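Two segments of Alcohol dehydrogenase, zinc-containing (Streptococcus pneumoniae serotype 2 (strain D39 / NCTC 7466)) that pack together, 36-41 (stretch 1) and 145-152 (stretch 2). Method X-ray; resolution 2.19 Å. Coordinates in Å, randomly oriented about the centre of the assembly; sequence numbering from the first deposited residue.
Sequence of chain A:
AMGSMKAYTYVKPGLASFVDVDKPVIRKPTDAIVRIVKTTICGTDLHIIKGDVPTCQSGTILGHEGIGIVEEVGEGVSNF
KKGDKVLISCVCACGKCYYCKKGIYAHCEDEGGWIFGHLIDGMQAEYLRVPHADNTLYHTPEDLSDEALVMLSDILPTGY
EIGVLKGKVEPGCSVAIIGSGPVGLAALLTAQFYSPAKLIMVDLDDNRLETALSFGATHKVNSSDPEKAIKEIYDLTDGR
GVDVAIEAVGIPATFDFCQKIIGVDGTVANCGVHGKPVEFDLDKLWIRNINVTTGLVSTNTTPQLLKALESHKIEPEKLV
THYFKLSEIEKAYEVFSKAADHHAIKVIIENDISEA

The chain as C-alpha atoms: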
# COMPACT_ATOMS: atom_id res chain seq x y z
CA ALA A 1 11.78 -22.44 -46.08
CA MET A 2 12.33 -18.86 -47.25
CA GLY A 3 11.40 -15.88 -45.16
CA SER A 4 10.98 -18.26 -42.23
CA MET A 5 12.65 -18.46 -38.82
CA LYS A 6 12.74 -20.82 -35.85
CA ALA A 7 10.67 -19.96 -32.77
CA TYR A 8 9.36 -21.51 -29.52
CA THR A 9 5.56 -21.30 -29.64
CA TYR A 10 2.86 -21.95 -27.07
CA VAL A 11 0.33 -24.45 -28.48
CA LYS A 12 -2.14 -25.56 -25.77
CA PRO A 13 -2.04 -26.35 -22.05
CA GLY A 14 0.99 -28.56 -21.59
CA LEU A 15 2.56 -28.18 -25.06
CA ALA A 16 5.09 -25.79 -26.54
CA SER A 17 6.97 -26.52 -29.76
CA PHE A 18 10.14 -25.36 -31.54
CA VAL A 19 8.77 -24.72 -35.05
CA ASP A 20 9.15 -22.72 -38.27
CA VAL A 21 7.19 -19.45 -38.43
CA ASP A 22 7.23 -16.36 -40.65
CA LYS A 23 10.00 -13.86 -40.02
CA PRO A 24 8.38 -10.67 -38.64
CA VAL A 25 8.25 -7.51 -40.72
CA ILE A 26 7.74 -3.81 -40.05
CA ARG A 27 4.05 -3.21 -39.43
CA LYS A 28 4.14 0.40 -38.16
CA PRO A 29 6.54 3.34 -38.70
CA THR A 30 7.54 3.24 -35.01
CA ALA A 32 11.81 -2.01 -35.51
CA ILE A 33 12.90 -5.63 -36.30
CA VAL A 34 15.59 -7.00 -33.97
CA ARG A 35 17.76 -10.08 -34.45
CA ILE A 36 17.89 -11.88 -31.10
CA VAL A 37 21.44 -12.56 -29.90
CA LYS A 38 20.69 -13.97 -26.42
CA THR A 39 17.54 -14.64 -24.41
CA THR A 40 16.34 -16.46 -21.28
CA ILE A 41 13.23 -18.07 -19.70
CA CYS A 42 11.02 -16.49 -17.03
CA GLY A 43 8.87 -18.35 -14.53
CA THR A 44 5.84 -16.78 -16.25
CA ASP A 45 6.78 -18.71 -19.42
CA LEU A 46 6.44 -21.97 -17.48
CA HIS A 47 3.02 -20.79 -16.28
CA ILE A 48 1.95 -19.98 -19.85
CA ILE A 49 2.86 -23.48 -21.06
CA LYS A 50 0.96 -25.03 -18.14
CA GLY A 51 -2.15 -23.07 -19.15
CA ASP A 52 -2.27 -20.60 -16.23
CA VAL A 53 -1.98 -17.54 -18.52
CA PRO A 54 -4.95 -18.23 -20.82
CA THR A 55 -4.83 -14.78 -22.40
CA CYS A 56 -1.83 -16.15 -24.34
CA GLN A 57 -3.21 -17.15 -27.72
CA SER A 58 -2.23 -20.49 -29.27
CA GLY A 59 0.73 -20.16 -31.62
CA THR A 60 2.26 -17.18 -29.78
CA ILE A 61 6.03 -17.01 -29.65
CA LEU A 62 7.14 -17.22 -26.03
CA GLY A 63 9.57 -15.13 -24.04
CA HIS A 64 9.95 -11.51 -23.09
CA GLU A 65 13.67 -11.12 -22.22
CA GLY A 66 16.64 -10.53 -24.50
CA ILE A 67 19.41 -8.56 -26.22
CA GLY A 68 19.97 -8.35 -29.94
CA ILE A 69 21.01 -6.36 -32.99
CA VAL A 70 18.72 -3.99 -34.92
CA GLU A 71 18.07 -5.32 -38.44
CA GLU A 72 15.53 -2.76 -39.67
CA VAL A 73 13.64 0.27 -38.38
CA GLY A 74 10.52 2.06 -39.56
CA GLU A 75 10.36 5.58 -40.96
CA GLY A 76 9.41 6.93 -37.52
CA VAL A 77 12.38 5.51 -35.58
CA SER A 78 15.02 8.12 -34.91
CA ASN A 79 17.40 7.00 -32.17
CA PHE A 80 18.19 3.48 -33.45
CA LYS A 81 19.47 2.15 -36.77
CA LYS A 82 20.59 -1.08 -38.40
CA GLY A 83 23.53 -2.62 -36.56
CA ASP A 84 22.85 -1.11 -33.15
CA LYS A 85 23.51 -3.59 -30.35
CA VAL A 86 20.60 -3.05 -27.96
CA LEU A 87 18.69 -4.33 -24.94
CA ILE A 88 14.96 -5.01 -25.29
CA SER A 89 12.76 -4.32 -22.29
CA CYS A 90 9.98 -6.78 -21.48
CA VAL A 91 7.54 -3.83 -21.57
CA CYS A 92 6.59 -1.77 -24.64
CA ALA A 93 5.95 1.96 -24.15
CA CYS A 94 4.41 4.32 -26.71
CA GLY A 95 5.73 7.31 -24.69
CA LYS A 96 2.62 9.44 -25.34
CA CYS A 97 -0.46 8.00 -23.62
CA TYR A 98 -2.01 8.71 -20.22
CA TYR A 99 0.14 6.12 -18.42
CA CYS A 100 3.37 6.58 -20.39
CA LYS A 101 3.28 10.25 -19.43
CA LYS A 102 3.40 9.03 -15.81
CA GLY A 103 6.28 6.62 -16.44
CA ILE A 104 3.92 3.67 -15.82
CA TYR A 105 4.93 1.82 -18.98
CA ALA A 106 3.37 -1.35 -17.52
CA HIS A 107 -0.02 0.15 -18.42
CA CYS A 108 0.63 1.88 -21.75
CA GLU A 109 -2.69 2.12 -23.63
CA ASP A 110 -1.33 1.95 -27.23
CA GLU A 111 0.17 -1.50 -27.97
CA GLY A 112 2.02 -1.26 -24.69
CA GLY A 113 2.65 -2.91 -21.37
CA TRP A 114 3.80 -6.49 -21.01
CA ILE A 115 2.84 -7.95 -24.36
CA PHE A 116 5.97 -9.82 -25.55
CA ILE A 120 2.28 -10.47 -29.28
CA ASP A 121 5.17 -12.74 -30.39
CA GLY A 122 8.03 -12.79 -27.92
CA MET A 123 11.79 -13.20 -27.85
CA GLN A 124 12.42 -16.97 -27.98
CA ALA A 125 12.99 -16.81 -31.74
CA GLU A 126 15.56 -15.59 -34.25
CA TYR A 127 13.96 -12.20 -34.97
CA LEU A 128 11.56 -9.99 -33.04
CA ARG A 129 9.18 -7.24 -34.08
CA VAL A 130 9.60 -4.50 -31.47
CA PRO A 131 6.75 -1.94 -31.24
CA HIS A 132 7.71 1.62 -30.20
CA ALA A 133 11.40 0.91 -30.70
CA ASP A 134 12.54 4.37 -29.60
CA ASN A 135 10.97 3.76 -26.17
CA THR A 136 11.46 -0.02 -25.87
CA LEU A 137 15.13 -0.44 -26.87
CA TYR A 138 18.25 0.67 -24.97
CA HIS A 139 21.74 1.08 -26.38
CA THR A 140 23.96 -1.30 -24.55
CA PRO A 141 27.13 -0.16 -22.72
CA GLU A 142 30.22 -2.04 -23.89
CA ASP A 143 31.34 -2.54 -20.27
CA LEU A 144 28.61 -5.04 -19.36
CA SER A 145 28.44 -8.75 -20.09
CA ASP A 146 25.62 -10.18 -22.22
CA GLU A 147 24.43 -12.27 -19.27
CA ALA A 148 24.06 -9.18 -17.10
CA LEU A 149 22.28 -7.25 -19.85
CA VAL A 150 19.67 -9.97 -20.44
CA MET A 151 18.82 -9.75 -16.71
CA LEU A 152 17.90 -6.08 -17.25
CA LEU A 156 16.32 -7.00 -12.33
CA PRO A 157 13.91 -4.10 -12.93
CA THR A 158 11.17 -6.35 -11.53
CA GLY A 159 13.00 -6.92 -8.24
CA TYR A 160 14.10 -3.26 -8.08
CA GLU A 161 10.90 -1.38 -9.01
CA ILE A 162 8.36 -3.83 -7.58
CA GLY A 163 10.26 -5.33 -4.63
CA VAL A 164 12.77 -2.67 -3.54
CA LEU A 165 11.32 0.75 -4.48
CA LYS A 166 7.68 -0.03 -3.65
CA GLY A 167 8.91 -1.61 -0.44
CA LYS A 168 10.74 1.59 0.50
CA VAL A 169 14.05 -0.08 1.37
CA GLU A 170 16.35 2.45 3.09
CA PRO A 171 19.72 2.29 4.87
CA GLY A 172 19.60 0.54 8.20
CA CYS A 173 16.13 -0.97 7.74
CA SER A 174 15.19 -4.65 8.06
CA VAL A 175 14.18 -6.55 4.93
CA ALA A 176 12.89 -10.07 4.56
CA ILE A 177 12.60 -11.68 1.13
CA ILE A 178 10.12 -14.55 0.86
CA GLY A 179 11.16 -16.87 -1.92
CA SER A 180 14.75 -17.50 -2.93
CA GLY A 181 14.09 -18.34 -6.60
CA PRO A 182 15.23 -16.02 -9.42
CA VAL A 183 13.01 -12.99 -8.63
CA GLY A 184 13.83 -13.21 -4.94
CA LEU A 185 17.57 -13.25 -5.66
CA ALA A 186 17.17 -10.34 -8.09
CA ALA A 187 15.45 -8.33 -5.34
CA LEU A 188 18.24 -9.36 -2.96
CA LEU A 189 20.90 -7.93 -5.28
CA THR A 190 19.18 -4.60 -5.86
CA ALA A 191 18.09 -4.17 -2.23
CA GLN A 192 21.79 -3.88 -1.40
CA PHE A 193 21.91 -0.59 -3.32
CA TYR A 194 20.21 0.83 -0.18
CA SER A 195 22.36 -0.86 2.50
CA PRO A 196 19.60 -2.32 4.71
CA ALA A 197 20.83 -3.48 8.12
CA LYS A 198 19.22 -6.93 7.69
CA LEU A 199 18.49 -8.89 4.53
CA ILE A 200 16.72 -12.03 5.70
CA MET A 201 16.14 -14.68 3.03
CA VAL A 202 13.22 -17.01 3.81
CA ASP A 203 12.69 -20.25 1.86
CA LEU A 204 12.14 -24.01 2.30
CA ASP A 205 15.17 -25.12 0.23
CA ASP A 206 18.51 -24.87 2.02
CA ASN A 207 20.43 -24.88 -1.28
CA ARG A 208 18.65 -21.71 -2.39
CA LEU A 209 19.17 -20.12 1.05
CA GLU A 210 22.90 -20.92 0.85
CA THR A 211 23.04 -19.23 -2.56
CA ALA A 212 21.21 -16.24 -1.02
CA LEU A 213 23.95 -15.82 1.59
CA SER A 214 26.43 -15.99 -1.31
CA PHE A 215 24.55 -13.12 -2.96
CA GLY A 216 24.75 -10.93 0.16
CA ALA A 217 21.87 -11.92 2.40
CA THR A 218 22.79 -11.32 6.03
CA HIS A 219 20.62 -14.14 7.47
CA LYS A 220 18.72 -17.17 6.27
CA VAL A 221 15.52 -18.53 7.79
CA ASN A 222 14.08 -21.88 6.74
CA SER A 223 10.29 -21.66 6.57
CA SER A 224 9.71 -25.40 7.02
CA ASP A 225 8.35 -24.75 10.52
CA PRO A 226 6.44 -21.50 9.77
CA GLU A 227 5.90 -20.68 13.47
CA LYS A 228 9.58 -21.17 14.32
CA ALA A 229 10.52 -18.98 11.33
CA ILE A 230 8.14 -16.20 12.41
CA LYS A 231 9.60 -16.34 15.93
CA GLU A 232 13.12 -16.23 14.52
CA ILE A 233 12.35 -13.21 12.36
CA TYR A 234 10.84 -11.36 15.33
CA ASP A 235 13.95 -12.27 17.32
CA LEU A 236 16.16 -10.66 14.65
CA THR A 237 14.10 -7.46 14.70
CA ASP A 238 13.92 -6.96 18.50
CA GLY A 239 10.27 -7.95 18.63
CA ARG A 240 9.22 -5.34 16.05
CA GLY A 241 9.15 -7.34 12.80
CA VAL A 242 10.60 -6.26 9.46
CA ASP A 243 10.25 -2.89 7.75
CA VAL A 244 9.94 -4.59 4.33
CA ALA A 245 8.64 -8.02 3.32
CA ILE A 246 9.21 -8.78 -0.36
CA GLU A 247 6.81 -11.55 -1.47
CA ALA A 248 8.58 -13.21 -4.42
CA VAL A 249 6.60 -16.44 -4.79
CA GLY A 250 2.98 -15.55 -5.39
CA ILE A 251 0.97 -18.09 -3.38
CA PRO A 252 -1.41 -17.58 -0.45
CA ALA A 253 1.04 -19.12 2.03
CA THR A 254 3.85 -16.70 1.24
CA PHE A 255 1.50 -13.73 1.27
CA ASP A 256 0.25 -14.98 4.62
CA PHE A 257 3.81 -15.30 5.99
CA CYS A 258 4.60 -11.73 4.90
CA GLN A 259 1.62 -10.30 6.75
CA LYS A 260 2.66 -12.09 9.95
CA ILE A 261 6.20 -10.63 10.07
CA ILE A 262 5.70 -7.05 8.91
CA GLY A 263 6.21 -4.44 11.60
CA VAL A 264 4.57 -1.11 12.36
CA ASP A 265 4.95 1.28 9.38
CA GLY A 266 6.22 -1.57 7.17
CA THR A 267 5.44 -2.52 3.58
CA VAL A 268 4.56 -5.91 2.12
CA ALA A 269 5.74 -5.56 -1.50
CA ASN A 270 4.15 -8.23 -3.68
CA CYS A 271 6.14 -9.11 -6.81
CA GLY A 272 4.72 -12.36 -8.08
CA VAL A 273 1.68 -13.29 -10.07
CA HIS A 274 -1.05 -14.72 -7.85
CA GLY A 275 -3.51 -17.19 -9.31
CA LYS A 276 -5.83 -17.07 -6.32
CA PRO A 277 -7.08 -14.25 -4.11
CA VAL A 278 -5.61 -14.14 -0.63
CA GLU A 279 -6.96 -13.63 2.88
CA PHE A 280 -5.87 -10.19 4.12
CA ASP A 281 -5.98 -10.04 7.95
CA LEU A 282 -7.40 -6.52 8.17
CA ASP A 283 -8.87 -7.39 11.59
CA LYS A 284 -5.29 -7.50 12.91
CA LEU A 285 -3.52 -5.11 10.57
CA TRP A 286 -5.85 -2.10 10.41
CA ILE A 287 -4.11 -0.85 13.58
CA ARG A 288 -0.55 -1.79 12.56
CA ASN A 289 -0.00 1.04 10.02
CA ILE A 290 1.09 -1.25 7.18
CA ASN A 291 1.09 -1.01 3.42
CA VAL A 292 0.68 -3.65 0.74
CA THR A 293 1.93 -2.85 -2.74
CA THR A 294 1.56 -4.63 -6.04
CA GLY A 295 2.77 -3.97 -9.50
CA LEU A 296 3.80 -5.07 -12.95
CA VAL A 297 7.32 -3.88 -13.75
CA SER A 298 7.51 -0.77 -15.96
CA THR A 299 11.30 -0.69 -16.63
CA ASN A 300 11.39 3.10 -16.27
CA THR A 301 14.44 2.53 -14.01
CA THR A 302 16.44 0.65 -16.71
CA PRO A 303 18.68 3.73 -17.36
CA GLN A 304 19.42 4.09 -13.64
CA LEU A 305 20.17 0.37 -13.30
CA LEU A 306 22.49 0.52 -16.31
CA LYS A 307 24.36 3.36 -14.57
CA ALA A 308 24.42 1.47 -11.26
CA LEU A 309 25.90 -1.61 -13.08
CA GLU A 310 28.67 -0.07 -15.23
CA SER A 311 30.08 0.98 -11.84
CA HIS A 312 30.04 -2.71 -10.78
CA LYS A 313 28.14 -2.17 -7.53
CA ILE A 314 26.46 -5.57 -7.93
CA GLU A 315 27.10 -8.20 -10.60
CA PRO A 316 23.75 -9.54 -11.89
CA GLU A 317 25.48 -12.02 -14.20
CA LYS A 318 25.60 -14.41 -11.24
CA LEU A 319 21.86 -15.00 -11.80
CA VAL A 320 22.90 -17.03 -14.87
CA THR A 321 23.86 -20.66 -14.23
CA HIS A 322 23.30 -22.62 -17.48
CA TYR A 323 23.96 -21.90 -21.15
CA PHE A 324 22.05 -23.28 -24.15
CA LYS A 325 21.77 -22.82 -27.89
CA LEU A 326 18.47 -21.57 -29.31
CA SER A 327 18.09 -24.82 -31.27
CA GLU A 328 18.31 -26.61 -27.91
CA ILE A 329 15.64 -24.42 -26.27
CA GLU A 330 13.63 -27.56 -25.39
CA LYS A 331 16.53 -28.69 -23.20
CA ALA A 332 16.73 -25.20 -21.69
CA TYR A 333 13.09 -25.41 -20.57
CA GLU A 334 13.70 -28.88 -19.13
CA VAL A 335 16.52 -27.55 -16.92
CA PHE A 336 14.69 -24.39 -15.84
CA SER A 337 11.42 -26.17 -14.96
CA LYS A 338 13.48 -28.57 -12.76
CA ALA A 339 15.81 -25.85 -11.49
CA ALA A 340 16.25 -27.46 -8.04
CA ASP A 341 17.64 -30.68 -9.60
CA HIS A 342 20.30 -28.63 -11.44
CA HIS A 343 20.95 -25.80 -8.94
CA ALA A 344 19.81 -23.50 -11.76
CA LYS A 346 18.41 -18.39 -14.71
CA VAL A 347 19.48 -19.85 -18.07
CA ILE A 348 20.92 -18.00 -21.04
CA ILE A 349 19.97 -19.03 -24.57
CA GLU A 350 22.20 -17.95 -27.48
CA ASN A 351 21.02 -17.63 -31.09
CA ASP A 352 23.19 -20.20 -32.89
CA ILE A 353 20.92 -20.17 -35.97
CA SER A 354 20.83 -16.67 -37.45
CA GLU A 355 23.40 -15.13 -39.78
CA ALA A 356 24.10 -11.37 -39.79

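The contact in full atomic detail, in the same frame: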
# COMPACT_ATOMS: atom_id res chain seq x y z
N ILE A 36 17.55 -11.48 -32.47
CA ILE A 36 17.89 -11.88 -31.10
C ILE A 36 19.28 -12.48 -31.08
O ILE A 36 19.62 -13.36 -31.89
CB ILE A 36 16.85 -12.87 -30.54
CG1 ILE A 36 15.45 -12.27 -30.48
CG2 ILE A 36 17.27 -13.33 -29.16
CD1 ILE A 36 15.34 -11.03 -29.63
N VAL A 37 20.12 -11.99 -30.16
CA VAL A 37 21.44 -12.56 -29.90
C VAL A 37 21.39 -13.54 -28.73
O VAL A 37 21.89 -14.66 -28.83
CB VAL A 37 22.47 -11.44 -29.65
CG1 VAL A 37 23.78 -12.00 -29.12
CG2 VAL A 37 22.71 -10.64 -30.92
N LYS A 38 20.78 -13.14 -27.61
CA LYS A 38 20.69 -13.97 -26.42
C LYS A 38 19.37 -13.71 -25.70
O LYS A 38 18.85 -12.60 -25.72
CB LYS A 38 21.85 -13.72 -25.45
CG LYS A 38 23.12 -14.46 -25.80
CD LYS A 38 24.30 -13.94 -24.99
CE LYS A 38 25.60 -14.52 -25.54
NZ LYS A 38 26.75 -14.27 -24.65
N THR A 39 18.82 -14.75 -25.09
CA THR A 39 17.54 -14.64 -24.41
C THR A 39 17.60 -15.53 -23.17
O THR A 39 18.63 -16.13 -22.86
CB THR A 39 16.39 -15.01 -25.36
OG1 THR A 39 15.14 -14.65 -24.77
CG2 THR A 39 16.37 -16.54 -25.69
N THR A 40 16.47 -15.61 -22.46
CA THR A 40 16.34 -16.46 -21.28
C THR A 40 14.86 -16.89 -21.13
O THR A 40 14.01 -16.58 -21.96
CB THR A 40 16.88 -15.71 -20.04
OG1 THR A 40 16.89 -16.55 -18.88
CG2 THR A 40 16.05 -14.49 -19.74
N ILE A 41 14.58 -17.63 -20.06
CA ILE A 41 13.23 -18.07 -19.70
C ILE A 41 12.85 -17.43 -18.37
O ILE A 41 13.68 -17.34 -17.45
CB ILE A 41 13.14 -19.61 -19.58
CG1 ILE A 41 13.83 -20.32 -20.75
CG2 ILE A 41 11.69 -20.05 -19.51
CD1 ILE A 41 14.08 -21.78 -20.46
N SER A 145 28.57 -7.44 -19.47
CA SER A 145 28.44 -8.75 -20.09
C SER A 145 27.01 -8.98 -20.59
O SER A 145 26.04 -8.45 -20.05
CB SER A 145 28.81 -9.84 -19.09
OG SER A 145 27.81 -9.93 -18.09
N ASP A 146 26.91 -9.80 -21.65
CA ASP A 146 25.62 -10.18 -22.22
C ASP A 146 24.70 -10.78 -21.16
O ASP A 146 23.51 -10.47 -21.12
CB ASP A 146 25.82 -11.17 -23.36
CG ASP A 146 26.38 -10.52 -24.63
OD1 ASP A 146 26.67 -9.30 -24.65
OD2 ASP A 146 26.52 -11.25 -25.64
N GLU A 147 25.25 -11.61 -20.28
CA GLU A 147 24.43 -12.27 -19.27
C GLU A 147 23.84 -11.25 -18.31
O GLU A 147 22.68 -11.39 -17.89
CB GLU A 147 25.26 -13.30 -18.50
CG GLU A 147 25.67 -14.52 -19.32
CD GLU A 147 26.70 -14.20 -20.40
OE1 GLU A 147 26.46 -14.57 -21.57
OE2 GLU A 147 27.73 -13.58 -20.08
N ALA A 148 24.60 -10.21 -17.97
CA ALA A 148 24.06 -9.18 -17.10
C ALA A 148 23.03 -8.33 -17.83
O ALA A 148 22.02 -7.94 -17.24
CB ALA A 148 25.19 -8.29 -16.56
N LEU A 149 23.24 -8.07 -19.12
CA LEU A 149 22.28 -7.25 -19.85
C LEU A 149 20.94 -7.95 -20.02
O LEU A 149 19.89 -7.30 -19.93
CB LEU A 149 22.86 -6.85 -21.20
CG LEU A 149 24.03 -5.86 -21.11
CD1 LEU A 149 24.79 -5.78 -22.44
CD2 LEU A 149 23.52 -4.46 -20.63
N VAL A 150 20.94 -9.27 -20.28
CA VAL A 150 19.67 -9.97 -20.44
C VAL A 150 18.85 -9.89 -19.15
O VAL A 150 17.61 -9.85 -19.19
CB VAL A 150 19.90 -11.42 -20.88
CG1 VAL A 150 18.60 -12.24 -20.82
CG2 VAL A 150 20.45 -11.45 -22.28
N MET A 151 19.51 -9.88 -17.99
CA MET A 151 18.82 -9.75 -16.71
C MET A 151 18.14 -8.39 -16.56
O MET A 151 17.21 -8.27 -15.75
CB MET A 151 19.81 -9.99 -15.56
CG MET A 151 20.50 -11.37 -15.55
SD MET A 151 19.37 -12.80 -15.46
CE MET A 151 19.14 -13.28 -17.17
N LEU A 152 18.54 -7.39 -17.33
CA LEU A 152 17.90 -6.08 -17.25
C LEU A 152 16.59 -6.00 -18.04
O LEU A 152 15.89 -4.98 -17.95
CB LEU A 152 18.88 -5.00 -17.73
CG LEU A 152 19.95 -4.59 -16.71
CD1 LEU A 152 21.00 -3.73 -17.38
CD2 LEU A 152 19.37 -3.84 -15.54

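The contact joins a strand to a helix more than a hundred residues away in sequence. Residues 36-39 belong to a strand that begins earlier in the chain, and residues 146-151 form a short helix that runs across it, the two N-to-C directions standing 79° apart. The axes come within 8.7 Å of each other, and the closest pair of CA atoms is that of Thr39 and Val150, 6.5 Å apart. With so steep a crossing, only a few residues of each element can meet, and the buried surface is modest, 279 Å² over both sides. No backbone hydrogen bond links the two stretches; side chains make the connection, with some van der Waals contact to the strand backbone.

Along stretch 1, Ile36 is buried but out of reach of the helix. Val37 points toward it and barely touches, its CG1 lying 4.5 Å from OD2 of Asp146. This is a slight contact between a methyl group and a carboxylate, and it adds little.

Lys38 is the centre of the polar contact. Its CA-to-CB bond points toward the helix, and from an m chi1 the remaining torsions are all t, so the chain is extended and carries the ammonium group to the helix's first turn. There NZ of Lys38 forms two salt bridges: one to OE1 of Glu147 at 3.1 Å, and one to OD2 of Asp146 at 3.2 Å, the latter a weak hydrogen bond. Lysine suits this place because its long aliphatic chain can span the gap and its charged end can serve two carboxylates at once. Asp146 faces the strand directly with its short side chain, and its OD1 is hydrogen-bonded elsewhere in the structure. Glu147 leaves the helix sideways, but its longer chain brings the carboxylate back to the lysine. Acidic residues are also favourable at a helix N-terminus, where they complement the helix dipole. That terminus is capped by Ser145, whose OG accepts a hydrogen bond from Ala148 N at 3.2 Å, satisfying an amide that the helix's own carbonyls cannot reach.

The other end of the lysine belongs to the nonpolar part of the interface: CB of Lys38 lies 4.1 Å from CG2 of Val150. O of Lys38 is in van der Waals contact with CG2 of Val150, at 4.0 Å. Val150, one turn after Asp146, points toward the strand, and its short branched side chain fits between the two backbones, with both methyls, CG1 and CG2, against stretch 1. At Thr39 the side chain points away, with OG1 hydrogen-bonded elsewhere, so the backbone makes the contact, its C atom 4.2 Å from CG1 of Val150.

Thr40 turns toward the helix again. Its OG1 is satisfied elsewhere, while CG2 of Thr40 packs 3.6 Å from CG1 of Val150 and 4.2 Å from CE of Met151. Threonine thus offers a methyl to a buried apolar contact without leaving its hydroxyl unpaired. Met151 starts away from the strand, but its flexible thioether chain brings CE back to that methyl. Ile41 lies beyond reach.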